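Local coordinates for protein succinate--CoA ligase subunit alpha (Campylobacter jejuni, PDB 6MEL) that forms the alpha subunit of a ligase, joining a Rossmann-like CoA binding domain to a second alpha/beta domain of the CoA-ligase family, at residues D55-A58 with D59-A63; I71-A75 with F76-D80; I83-D87 with A88-L92; I137-G140 with F141-K144; I184-Y188 with K189-S193. All blocks are in the same frame, centred on the assembly; numbering follows the deposited sequence.

Contact 1. Residues D55-A58 with D59-A63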
loop_
_atom_site.group_PDB
_atom_site.type_symbol
_atom_site.label_atom_id
_atom_site.label_comp_id
_atom_site.label_asym_id
_atom_site.label_seq_id
_atom_site.Cartn_x
_atom_site.Cartn_y
_atom_site.Cartn_z
ATOM N N ASP A 55 -8.116 -16.102 27.301
ATOM C CA ASP A 55 -8.137 -16.813 26.026
ATOM C C ASP A 55 -8.848 -16.001 24.939
ATOM O O ASP A 55 -8.579 -16.232 23.783
ATOM C CB ASP A 55 -8.812 -18.176 26.146
ATOM C CG ASP A 55 -8.004 -19.159 26.984
ATOM O OD1 ASP A 55 -6.773 -19.258 26.796
ATOM O OD2 ASP A 55 -8.601 -19.763 27.831
ATOM N N THR A 56 -9.830 -15.178 25.339
ATOM C CA THR A 56 -10.777 -14.544 24.452
ATOM C C THR A 56 -10.986 -13.099 24.908
ATOM O O THR A 56 -10.893 -12.772 26.126
ATOM C CB THR A 56 -12.128 -15.274 24.421
ATOM O OG1 THR A 56 -12.763 -15.099 25.683
ATOM C CG2 THR A 56 -11.991 -16.755 24.151
ATOM N N VAL A 57 -11.292 -12.227 23.944
ATOM C CA VAL A 57 -11.626 -10.857 24.291
ATOM C C VAL A 57 -12.879 -10.848 25.178
ATOM O O VAL A 57 -13.002 -10.008 26.063
ATOM C CB VAL A 57 -11.834 -9.971 23.041
ATOM C CG1 VAL A 57 -12.217 -8.559 23.415
ATOM C CG2 VAL A 57 -10.583 -9.957 22.157
ATOM N N ALA A 58 -13.844 -11.731 24.895
ATOM C CA ALA A 58 -15.112 -11.731 25.647
ATOM C C ALA A 58 -14.849 -11.959 27.144
ATOM O O ALA A 58 -15.425 -11.257 27.958
ATOM C CB ALA A 58 -16.063 -12.774 25.109
ATOM N N ASP A 59 -13.963 -12.903 27.478
ATOM C CA ASP A 59 -13.558 -13.175 28.899
ATOM C C ASP A 59 -12.873 -11.953 29.513
ATOM O O ASP A 59 -13.165 -11.576 30.643
ATOM C CB ASP A 59 -12.603 -14.367 29.003
ATOM C CG ASP A 59 -13.249 -15.731 28.776
ATOM O OD1 ASP A 59 -14.469 -15.797 28.797
ATOM O OD2 ASP A 59 -12.511 -16.721 28.578
ATOM N N ALA A 60 -12.000 -11.297 28.741
ATOM C CA ALA A 60 -11.280 -10.139 29.221
ATOM C C ALA A 60 -12.245 -8.987 29.513
ATOM O O ALA A 60 -12.103 -8.283 30.524
ATOM C CB ALA A 60 -10.240 -9.708 28.214
ATOM N N VAL A 61 -13.201 -8.756 28.611
ATOM C CA VAL A 61 -14.142 -7.634 28.760
ATOM C C VAL A 61 -15.064 -7.878 29.989
ATOM O O VAL A 61 -15.376 -6.961 30.734
ATOM C CB VAL A 61 -14.946 -7.432 27.465
ATOM C CG1 VAL A 61 -16.234 -6.654 27.714
ATOM C CG2 VAL A 61 -14.089 -6.756 26.407
ATOM N N LYS A 62 -15.512 -9.117 30.182
ATOM C CA LYS A 62 -16.337 -9.487 31.335
ATOM C C LYS A 62 -15.574 -9.243 32.658
ATOM O O LYS A 62 -16.137 -8.664 33.585
ATOM C CB LYS A 62 -16.786 -10.941 31.189
ATOM C CG LYS A 62 -17.599 -11.487 32.358
ATOM C CD LYS A 62 -18.396 -12.751 32.029
ATOM C CE LYS A 62 -17.571 -14.026 32.025
ATOM N NZ LYS A 62 -18.229 -15.074 32.848
ATOM N N ALA A 63 -14.290 -9.627 32.724
ATOM C CA ALA A 63 -13.515 -9.483 33.946
ATOM C C ALA A 63 -13.099 -8.026 34.156
ATOM O O ALA A 63 -13.142 -7.592 35.271
ATOM C CB ALA A 63 -12.312 -10.395 33.947
HETATM O O HOH W 1 -9.955 -16.597 29.482
#

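Contact 2. Residues I71-A75 with F76-D80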
loop_
_atom_site.group_PDB
_atom_site.type_symbol
_atom_site.label_atom_id
_atom_site.label_comp_id
_atom_site.label_asym_id
_atom_site.label_seq_id
_atom_site.Cartn_x
_atom_site.Cartn_y
_atom_site.Cartn_z
ATOM N N ILE A 71 -4.092 -3.952 19.392
ATOM C CA ILE A 71 -3.974 -5.224 18.661
ATOM C C ILE A 71 -2.612 -5.342 17.976
ATOM O O ILE A 71 -2.269 -4.545 17.073
ATOM C CB ILE A 71 -5.122 -5.356 17.655
ATOM C CG1 ILE A 71 -6.478 -5.266 18.368
ATOM C CG2 ILE A 71 -4.954 -6.623 16.830
ATOM C CD1 ILE A 71 -7.668 -5.505 17.498
ATOM N N PHE A 72 -1.856 -6.375 18.368
ATOM C CA PHE A 72 -0.500 -6.659 17.870
ATOM C C PHE A 72 -0.420 -7.999 17.129
ATOM O O PHE A 72 0.678 -8.394 16.742
ATOM C CB PHE A 72 0.524 -6.758 19.008
ATOM C CG PHE A 72 0.934 -5.425 19.584
ATOM C CD1 PHE A 72 1.828 -4.614 18.895
ATOM C CD2 PHE A 72 0.455 -4.993 20.816
ATOM C CE1 PHE A 72 2.223 -3.382 19.416
ATOM C CE2 PHE A 72 0.850 -3.757 21.337
ATOM C CZ PHE A 72 1.716 -2.954 20.632
ATOM N N VAL A 73 -1.560 -8.654 16.870
ATOM C CA VAL A 73 -1.540 -9.997 16.325
ATOM C C VAL A 73 -0.998 -9.966 14.893
ATOM O O VAL A 73 -1.049 -8.949 14.206
ATOM C CB VAL A 73 -2.921 -10.659 16.350
ATOM C CG1 VAL A 73 -3.497 -10.704 17.758
ATOM C CG2 VAL A 73 -3.865 -9.985 15.332
ATOM N N PRO A 74 -0.461 -11.097 14.405
ATOM C CA PRO A 74 0.081 -11.152 13.059
ATOM C C PRO A 74 -1.001 -10.877 12.000
ATOM O O PRO A 74 -2.186 -10.972 12.258
ATOM C CB PRO A 74 0.571 -12.608 12.920
ATOM C CG PRO A 74 0.682 -13.145 14.365
ATOM C CD PRO A 74 -0.400 -12.401 15.112
ATOM N N ALA A 75 -0.536 -10.551 10.804
ATOM C CA ALA A 75 -1.349 -10.102 9.706
ATOM C C ALA A 75 -2.468 -11.102 9.380
ATOM O O ALA A 75 -3.591 -10.667 9.068
ATOM C CB ALA A 75 -0.454 -9.865 8.517
ATOM N N PHE A 76 -2.183 -12.407 9.494
ATOM C CA PHE A 76 -3.134 -13.410 9.155
ATOM C C PHE A 76 -4.272 -13.470 10.177
ATOM O O PHE A 76 -5.262 -14.124 9.890
ATOM C CB PHE A 76 -2.485 -14.785 8.949
ATOM C CG PHE A 76 -1.734 -15.322 10.154
ATOM C CD1 PHE A 76 -2.412 -15.863 11.235
ATOM C CD2 PHE A 76 -0.341 -15.318 10.178
ATOM C CE1 PHE A 76 -1.722 -16.355 12.348
ATOM C CE2 PHE A 76 0.355 -15.800 11.289
ATOM C CZ PHE A 76 -0.340 -16.330 12.368
ATOM N N ALA A 77 -4.113 -12.831 11.344
ATOM C CA ALA A 77 -5.067 -12.925 12.446
ATOM C C ALA A 77 -5.835 -11.606 12.630
ATOM O O ALA A 77 -6.779 -11.538 13.430
ATOM C CB ALA A 77 -4.342 -13.346 13.745
ATOM N N VAL A 78 -5.434 -10.558 11.921
ATOM C CA VAL A 78 -5.906 -9.183 12.224
ATOM C C VAL A 78 -7.429 -9.094 12.021
ATOM O O VAL A 78 -8.142 -8.606 12.875
ATOM C CB VAL A 78 -5.149 -8.087 11.433
ATOM C CG1 VAL A 78 -5.917 -6.754 11.433
ATOM C CG2 VAL A 78 -3.730 -7.863 11.985
ATOM N N GLY A 79 -7.915 -9.592 10.888
ATOM C CA GLY A 79 -9.303 -9.471 10.562
ATOM C C GLY A 79 -10.162 -10.128 11.614
ATOM O O GLY A 79 -11.109 -9.517 12.091
ATOM N N ASP A 80 -9.843 -11.385 11.933
ATOM C CA ASP A 80 -10.575 -12.131 12.946
ATOM C C ASP A 80 -10.448 -11.481 14.333
ATOM O O ASP A 80 -11.454 -11.492 15.089
ATOM C CB ASP A 80 -10.195 -13.610 12.971
ATOM C CG ASP A 80 -10.657 -14.329 11.716
ATOM O OD1 ASP A 80 -11.480 -13.729 10.944
ATOM O OD2 ASP A 80 -10.140 -15.426 11.472
HETATM O O HOH W 2 -6.350 -10.981 8.712
#

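Contact 3. Residues I83-D87 with A88-L92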
loop_
_atom_site.group_PDB
_atom_site.type_symbol
_atom_site.label_atom_id
_atom_site.label_comp_id
_atom_site.label_asym_id
_atom_site.label_seq_id
_atom_site.Cartn_x
_atom_site.Cartn_y
_atom_site.Cartn_z
ATOM N N ILE A 83 -12.821 -8.485 14.344
ATOM C CA ILE A 83 -14.174 -9.024 14.450
ATOM C C ILE A 83 -14.439 -9.484 15.895
ATOM O O ILE A 83 -15.477 -9.206 16.410
ATOM C CB ILE A 83 -14.392 -10.146 13.418
ATOM C CG1 ILE A 83 -14.482 -9.546 12.009
ATOM C CG2 ILE A 83 -15.631 -10.974 13.743
ATOM C CD1 ILE A 83 -14.473 -10.587 10.907
ATOM N N GLU A 84 -13.496 -10.197 16.511
ATOM C CA GLU A 84 -13.626 -10.649 17.887
ATOM C C GLU A 84 -13.855 -9.468 18.857
ATOM O O GLU A 84 -14.732 -9.486 19.713
ATOM C CB GLU A 84 -12.358 -11.400 18.286
ATOM C CG GLU A 84 -12.439 -11.992 19.688
ATOM C CD GLU A 84 -11.257 -12.831 20.117
ATOM O OE1 GLU A 84 -10.217 -12.921 19.339
ATOM O OE2 GLU A 84 -11.334 -13.355 21.250
ATOM N N ALA A 85 -13.061 -8.419 18.704
ATOM C CA ALA A 85 -13.182 -7.222 19.510
ATOM C C ALA A 85 -14.569 -6.601 19.351
ATOM O O ALA A 85 -15.202 -6.249 20.351
ATOM C CB ALA A 85 -12.098 -6.232 19.151
ATOM N N ALA A 86 -15.034 -6.486 18.105
ATOM C CA ALA A 86 -16.315 -5.896 17.839
ATOM C C ALA A 86 -17.428 -6.763 18.433
ATOM O O ALA A 86 -18.391 -6.225 19.013
ATOM C CB ALA A 86 -16.516 -5.688 16.364
ATOM N N ASP A 87 -17.297 -8.074 18.283
ATOM C CA ASP A 87 -18.285 -9.006 18.836
ATOM C C ASP A 87 -18.388 -8.878 20.364
ATOM O O ASP A 87 -19.448 -9.001 20.916
ATOM C CB ASP A 87 -18.003 -10.460 18.463
ATOM C CG ASP A 87 -19.258 -11.314 18.554
ATOM O OD1 ASP A 87 -20.157 -11.100 17.693
ATOM O OD2 ASP A 87 -19.321 -12.192 19.475
ATOM N N ALA A 88 -17.283 -8.602 21.046
ATOM C CA ALA A 88 -17.276 -8.564 22.526
ATOM C C ALA A 88 -17.740 -7.216 23.097
ATOM O O ALA A 88 -17.804 -7.086 24.306
ATOM C CB ALA A 88 -15.870 -8.824 23.019
ATOM N N GLY A 89 -17.925 -6.187 22.268
ATOM C CA GLY A 89 -18.351 -4.854 22.778
ATOM C C GLY A 89 -17.209 -3.840 22.919
ATOM O O GLY A 89 -17.425 -2.738 23.450
ATOM N N ILE A 90 -16.010 -4.128 22.389
ATOM C CA ILE A 90 -14.973 -3.089 22.313
ATOM C C ILE A 90 -15.468 -1.893 21.488
ATOM O O ILE A 90 -16.099 -2.082 20.472
ATOM C CB ILE A 90 -13.661 -3.668 21.763
ATOM C CG1 ILE A 90 -13.122 -4.760 22.687
ATOM C CG2 ILE A 90 -12.633 -2.570 21.527
ATOM C CD1 ILE A 90 -12.712 -4.259 24.077
ATOM N N LYS A 91 -15.145 -0.667 21.940
ATOM C CA LYS A 91 -15.602 0.563 21.291
ATOM C C LYS A 91 -14.516 1.213 20.425
ATOM O O LYS A 91 -14.832 1.930 19.510
ATOM C CB LYS A 91 -16.118 1.548 22.336
ATOM C CG LYS A 91 -17.383 1.062 23.051
ATOM C CD LYS A 91 -18.478 0.571 22.116
ATOM C CE LYS A 91 -19.551 -0.266 22.799
ATOM N NZ LYS A 91 -20.193 -1.207 21.841
ATOM N N LEU A 92 -13.258 0.901 20.678
ATOM C CA LEU A 92 -12.117 1.446 19.958
ATOM C C LEU A 92 -11.029 0.360 19.923
ATOM O O LEU A 92 -10.609 -0.131 20.952
ATOM C CB LEU A 92 -11.591 2.716 20.650
ATOM C CG LEU A 92 -10.368 3.342 19.957
ATOM C CD1 LEU A 92 -10.738 3.885 18.579
ATOM C CD2 LEU A 92 -9.751 4.467 20.778
HETATM O O HOH W 3 -18.334 -3.492 19.797
#

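Contact 4. Residues I137-G140 with F141-K144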
loop_
_atom_site.group_PDB
_atom_site.type_symbol
_atom_site.label_atom_id
_atom_site.label_comp_id
_atom_site.label_asym_id
_atom_site.label_seq_id
_atom_site.Cartn_x
_atom_site.Cartn_y
_atom_site.Cartn_z
ATOM N N ILE A 137 3.350 1.944 19.348
ATOM C CA ILE A 137 4.779 1.731 19.212
ATOM C C ILE A 137 5.511 3.077 19.102
ATOM O O ILE A 137 6.705 3.127 18.766
ATOM C CB ILE A 137 5.091 0.848 17.990
ATOM C CG1 ILE A 137 4.698 1.543 16.684
ATOM C CG2 ILE A 137 4.467 -0.543 18.127
ATOM C CD1 ILE A 137 5.172 0.801 15.416
ATOM N N MET A 138 4.816 4.189 19.369
ATOM C CA MET A 138 5.488 5.485 19.225
ATOM C C MET A 138 6.419 5.751 20.416
ATOM O O MET A 138 6.135 5.332 21.538
ATOM C CB MET A 138 4.480 6.625 19.072
ATOM C CG MET A 138 3.617 6.852 20.288
ATOM S SD MET A 138 2.386 5.530 20.564
ATOM C CE MET A 138 1.315 5.895 19.170
ATOM N N PRO A 139 7.530 6.505 20.193
ATOM C CA PRO A 139 8.437 6.940 21.262
ATOM C C PRO A 139 7.793 8.027 22.135
ATOM O O PRO A 139 7.610 9.184 21.707
ATOM C CB PRO A 139 9.655 7.479 20.516
ATOM C CG PRO A 139 9.076 7.982 19.174
ATOM C CD PRO A 139 7.967 6.987 18.864
ATOM N N GLY A 140 7.428 7.632 23.358
ATOM C CA GLY A 140 6.648 8.494 24.255
ATOM C C GLY A 140 7.287 9.854 24.508
ATOM O O GLY A 140 6.601 10.890 24.558
ATOM N N PHE A 141 8.607 9.879 24.632
ATOM C CA PHE A 141 9.285 11.072 25.148
ATOM C C PHE A 141 9.299 12.189 24.079
ATOM O O PHE A 141 9.440 13.333 24.402
ATOM C CB PHE A 141 10.677 10.691 25.646
ATOM C CG PHE A 141 11.654 10.555 24.496
ATOM C CD1 PHE A 141 11.799 9.340 23.812
ATOM C CD2 PHE A 141 12.371 11.663 24.036
ATOM C CE1 PHE A 141 12.697 9.222 22.765
ATOM C CE2 PHE A 141 13.255 11.541 22.966
ATOM C CZ PHE A 141 13.401 10.322 22.329
ATOM N N ILE A 142 9.112 11.867 22.797
ATOM C CA ILE A 142 9.046 12.883 21.755
ATOM C C ILE A 142 7.814 13.770 21.958
ATOM O O ILE A 142 7.797 14.966 21.578
ATOM C CB ILE A 142 9.011 12.173 20.387
ATOM C CG1 ILE A 142 10.298 11.398 20.126
ATOM C CG2 ILE A 142 8.695 13.161 19.272
ATOM C CD1 ILE A 142 11.534 12.281 20.085
ATOM N N PHE A 143 6.747 13.182 22.518
ATOM C CA PHE A 143 5.443 13.829 22.645
ATOM C C PHE A 143 5.371 14.596 23.970
ATOM O O PHE A 143 5.027 14.025 24.995
ATOM C CB PHE A 143 4.319 12.804 22.487
ATOM C CG PHE A 143 4.264 12.255 21.086
ATOM C CD1 PHE A 143 3.480 12.861 20.123
ATOM C CD2 PHE A 143 5.106 11.218 20.700
ATOM C CE1 PHE A 143 3.496 12.406 18.811
ATOM C CE2 PHE A 143 5.071 10.723 19.406
ATOM C CZ PHE A 143 4.293 11.345 18.456
ATOM N N LYS A 144 5.717 15.887 23.922
ATOM C CA LYS A 144 5.544 16.797 25.050
ATOM C C LYS A 144 4.178 17.454 24.938
ATOM O O LYS A 144 3.741 17.804 23.862
ATOM C CB LYS A 144 6.621 17.883 25.085
ATOM C CG LYS A 144 8.038 17.365 25.286
ATOM C CD LYS A 144 8.190 16.433 26.485
ATOM C CE LYS A 144 9.618 16.008 26.761
ATOM N NZ LYS A 144 9.628 14.611 27.263
HETATM O O HOH W 4 6.447 12.834 26.810
#

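Contact 5. Residues I184-Y188 with K189-S193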
loop_
_atom_site.group_PDB
_atom_site.type_symbol
_atom_site.label_atom_id
_atom_site.label_comp_id
_atom_site.label_asym_id
_atom_site.label_seq_id
_atom_site.Cartn_x
_atom_site.Cartn_y
_atom_site.Cartn_z
ATOM N N ILE A 184 -8.736 1.844 6.109
ATOM C CA ILE A 184 -8.397 2.174 7.454
ATOM C C ILE A 184 -9.686 2.540 8.171
ATOM O O ILE A 184 -10.762 2.453 7.602
ATOM C CB ILE A 184 -7.361 3.318 7.491
ATOM C CG1 ILE A 184 -7.835 4.551 6.720
ATOM C CG2 ILE A 184 -5.991 2.845 6.991
ATOM C CD1 ILE A 184 -7.021 5.785 7.006
ATOM N N GLY A 185 -9.565 2.900 9.444
ATOM C CA GLY A 185 -10.709 3.217 10.251
ATOM C C GLY A 185 -10.952 4.709 10.318
ATOM O O GLY A 185 -11.179 5.362 9.279
ATOM N N LEU A 186 -10.937 5.248 11.535
ATOM C CA LEU A 186 -11.069 6.675 11.722
ATOM C C LEU A 186 -10.004 7.399 10.877
ATOM O O LEU A 186 -8.830 6.983 10.800
ATOM C CB LEU A 186 -10.876 7.024 13.199
ATOM C CG LEU A 186 -11.905 6.485 14.183
ATOM C CD1 LEU A 186 -11.503 6.829 15.604
ATOM C CD2 LEU A 186 -13.296 7.010 13.892
ATOM N N ALA A 187 -10.403 8.501 10.246
ATOM C CA ALA A 187 -9.473 9.285 9.437
ATOM C C ALA A 187 -9.629 10.792 9.724
ATOM O O ALA A 187 -9.964 11.181 10.813
ATOM C CB ALA A 187 -9.697 8.924 7.994
ATOM N N TYR A 188 -9.407 11.637 8.717
ATOM C CA TYR A 188 -9.295 13.077 8.924
ATOM C C TYR A 188 -10.621 13.649 9.427
ATOM O O TYR A 188 -10.644 14.403 10.397
ATOM C CB TYR A 188 -8.846 13.783 7.631
ATOM C CG TYR A 188 -7.528 13.260 7.133
ATOM C CD1 TYR A 188 -6.353 13.512 7.823
ATOM C CD2 TYR A 188 -7.464 12.415 6.034
ATOM C CE1 TYR A 188 -5.149 12.967 7.421
ATOM C CE2 TYR A 188 -6.266 11.872 5.616
ATOM C CZ TYR A 188 -5.101 12.160 6.301
ATOM O OH TYR A 188 -3.906 11.665 5.843
ATOM N N LYS A 189 -11.736 13.305 8.784
ATOM C CA LYS A 189 -13.021 13.973 9.110
ATOM C C LYS A 189 -13.408 13.735 10.565
ATOM O O LYS A 189 -13.738 14.672 11.260
ATOM C CB LYS A 189 -14.174 13.433 8.268
ATOM C CG LYS A 189 -14.115 13.872 6.821
ATOM C CD LYS A 189 -15.250 13.315 5.979
ATOM C CE LYS A 189 -15.284 14.092 4.677
ATOM N NZ LYS A 189 -16.199 13.457 3.700
ATOM N N GLU A 190 -13.376 12.469 10.995
ATOM C CA GLU A 190 -13.812 12.087 12.334
ATOM C C GLU A 190 -12.877 12.698 13.380
ATOM O O GLU A 190 -13.325 13.220 14.404
ATOM C CB GLU A 190 -13.807 10.568 12.513
ATOM C CG GLU A 190 -14.758 9.831 11.570
ATOM C CD GLU A 190 -14.240 9.439 10.181
ATOM O OE1 GLU A 190 -13.081 9.813 9.705
ATOM O OE2 GLU A 190 -15.002 8.712 9.552
ATOM N N LEU A 191 -11.563 12.631 13.127
ATOM C CA LEU A 191 -10.611 13.092 14.102
ATOM C C LEU A 191 -10.539 14.622 14.128
ATOM O O LEU A 191 -10.363 15.219 15.195
ATOM C CB LEU A 191 -9.253 12.450 13.820
ATOM C CG LEU A 191 -9.237 10.938 14.039
ATOM C CD1 LEU A 191 -7.897 10.346 13.658
ATOM C CD2 LEU A 191 -9.536 10.614 15.482
ATOM N N LEU A 192 -10.671 15.272 12.975
ATOM C CA LEU A 192 -10.734 16.754 12.957
ATOM C C LEU A 192 -11.951 17.232 13.766
ATOM O O LEU A 192 -11.825 18.186 14.544
ATOM C CB LEU A 192 -10.792 17.284 11.527
ATOM C CG LEU A 192 -9.516 17.206 10.709
ATOM C CD1 LEU A 192 -9.825 17.347 9.240
ATOM C CD2 LEU A 192 -8.521 18.277 11.113
ATOM N N SER A 193 -13.095 16.536 13.655
ATOM C CA SER A 193 -14.280 16.883 14.477
ATOM C C SER A 193 -14.003 16.716 15.970
ATOM O O SER A 193 -14.445 17.533 16.749
ATOM C CB SER A 193 -15.501 16.080 14.120
ATOM O OG SER A 193 -15.755 16.214 12.741
HETATM O O HOH W 5 -13.609 6.463 8.994
#

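Contact 1. Residues D55-A58 with D59-A63
Thr56 and Asp59 meet at the start of helix 57-64, where Thr56 is the N-cap. Its hydroxyl OG1 accepts the backbone N-H of Asp59 at 3.1 Å, in a nearly straight bond (161° at the hydrogen). A chi1 of 69°, which tucks OG1 between its own backbone N and carbonyl carbon, brings the oxygen over the helix end. Thr56 O receives Ala60 N and so opens the helical ladder, continued by Val61 N to Val57 O at 2.8 Å.

The tight side is the one facing the sheet. There Val57 CG1 lies 4.0 Å from Val61 CG2, while Val57 and Ala60 are buried against Ile39 of strand 34-39. The other side is looser: Ala58 and Lys62 are exposed, and beyond its CB the lysine chain bends away from the preceding turn. At the margin, a water accepts from Asp55 N and donates to Asp59 OD2 at 2.7 Å, tying the loop to the first turn.

Asp55 OD2 and Asp59 OD2 are 5.0 Å apart, so their like charges would probably repel somewhat; the backbone N-H groups of His42 and Gly44 on Asp55 OD1, together with the positive end of the helix, would offset this.

Contact 2. Residues I71-A75 with F76-D80
Phe76 turns its ring back over Pro74 because its chi1 of 59° sets CG between the backbone N and the carbonyl carbon; Val73's chi1 of -57° sets CG1 beside the backbone N and leaves CG2, between N and carbonyl carbon, facing Ala77. These torsions act in the turn at the carboxyl end of inner strand 68-71, which leads into helix 78-87 within a beta-alpha-beta unit of the Rossmann-like domain, strands 68-71 and 92-95 being parallel. Ala75 and Phe76 have the backbone angles of a type I turn, and Ala77 N closes it on Pro74 O at 2.8 Å. A second, weak bond from Val78 N to Ala75 O carries the chain into the helix.

On the outer side Pro74 CB sits over one face of the Phe76 ring, a CH-pi contact with 4.0 Å from CB to the ring centroid. It is displaced toward the rim, with Phe76 CE2 the nearest ring atom to Pro74 CB at 3.6 Å. Phe76 also packs on an aromatic side chain of the partner subunit. Inside the turn, Val73 CG2 lies 3.7 Å from Ala77 CB and 4.0 Å from Val78 CG2, so one methyl group serves both residues. Val78 is buried here, against Val95 of strand 92-95. A water bridges the first turn, donating to Ala75 O at 2.8 Å and accepting from Gly79 N.

Contact 3. Residues I83-D87 with A88-L92
Ile90 N returns to Ala85 O at 3.1 Å and Gly89 N to Ala86 O at 3.3 Å, two bonds that close the end of helix 78-87 while Gly89 swings to a positive phi of 100°. At these backbone angles a CB would jam against the carbonyl oxygen of Ala88, which accounts for a glycine. Ala88 N still reaches Glu84 O at 3.0 Å, with a weaker second bond to Ala85 O.

The side chains follow the same reversal. Ile90 places CG1 4.0 Å from Ala85 CB, and its CB rests on Ala85 O at 3.3 Å. Ile90 then packs on Val57 and Val61 of helix 57-64. Glu84 points away from the turn and accepts the N-H of Val57 through OE2, while Asp87 OD1 is hydrogen-bonded to Tyr111 OH. A water donates to both Ala86 O and Ile90 O at the mouth of the turn.

The paired back-bonds round a left-handed glycine make a Schellman motif, accompanied by the apolar contact of Ala85 with Ile90 and here turning the chain from helix 78-87 toward strand 92-95 of the Rossmann-like sheet.

Contact 4. Residues I137-G140 with F141-K144
Phe143 folds back on Gly140, Pro139 and Met138, and its side chain can be followed outward. CB lies 3.6 Å from Gly140 O. A chi1 of -67° sets CG beside the backbone N and turns the ring toward the preceding residues. CD2 then comes to 3.4 Å from Pro139 O, and the oxygen sits at the ring edge, in its plane, the more positive part of an aromatic ring. Farther out, CE2 meets Met138 CB at 4.2 Å, obliquely to the ring.

The backbone underneath is a short 3-10 turn with two successive bonds, Ile142 N to Pro139 O at 3.3 Å and Phe143 N to Gly140 O at 3.1 Å. Ile142 CG1 touches Pro139 CG at 3.8 Å and also lies over one face of the Phe141 ring, toward the rim. Lys144 NZ curls back to hydrogen-bond Phe141 O, in the carbonyl plane, on a lone pair.

Pro139, whose side chain is about 5 Å from a bound citric acid, probably from the crystallisation liquor, and Ile142 pack on the partner subunit. Phe143 instead faces into the chain, held between Ala162 of helix 156-167, Ile128 of strand 126-129 and Ile172 and Ala175 of strand 172-177.

Contact 5. Residues I184-Y188 with K189-S193
Glu190 bends back on the start of helix 188-197 to hold the N-H of Ala187, the N-cap residue. Its chi1 of -62° keeps CG beside the backbone N, and the kink at chi2 (87°) brings OE1 to 3.0 Å from Ala187 N. The N-H meets OE1 from above the carboxylate plane, 53° out of it. This is one half of a capping box; with alanine at the N-cap there is no side-chain oxygen for the reciprocal bond.

Leu186, with CG anti to its carbonyl carbon, straddles the helix end with its two methyl groups. CD2 packs on the aliphatic part of Glu190, 3.8 Å from its CB, while CD1 approaches Leu191 CD2 at 4.3 Å. Residues just before the N-cap and four beyond it joined in this way form a hydrophobic staple. Tyr188 CB touches Leu192 CD1 at 4.0 Å; its ring runs into the interior, against Ile151 and Met206, where OH hydrogen-bonds Ile207 O. In the helix, Leu192 N hydrogen-bonds Tyr188 O at 2.7 Å. Ser193 OG shares Lys189 O with its own backbone N, each coming from an opposite face of the carbonyl plane.

The carboxylate thus answers a backbone N-H that precedes the helix, and the positive amino end of the helix would probably help to stabilise it, while Leu191 and Leu192 lie buried against Ile151 of strand 148-152.

How the contacts relate
The five contacts follow one another along the chain. Contacts 1, 2 and 3 belong to the Rossmann-like domain: contacts 2 and 3 mark the two ends of helix 78-87, centres 14 Å apart, and contact 1 starts neighbouring helix 57-64, centred 11 Å from contact 3. Those two touch where Val57 CG1 meets Ala88 CB at 3.7 Å. Contact 5 begins helix 188-197 in the CoA-ligase domain, and contact 4 lies in the loop between strands 133-136 and 148-152 of the second sheet. Among these contacts, Phe72 on Ile137 links 2 with 4, and Leu92 on Leu186 links 3 with 5, so segments bordering the first sheet meet loops beside the second.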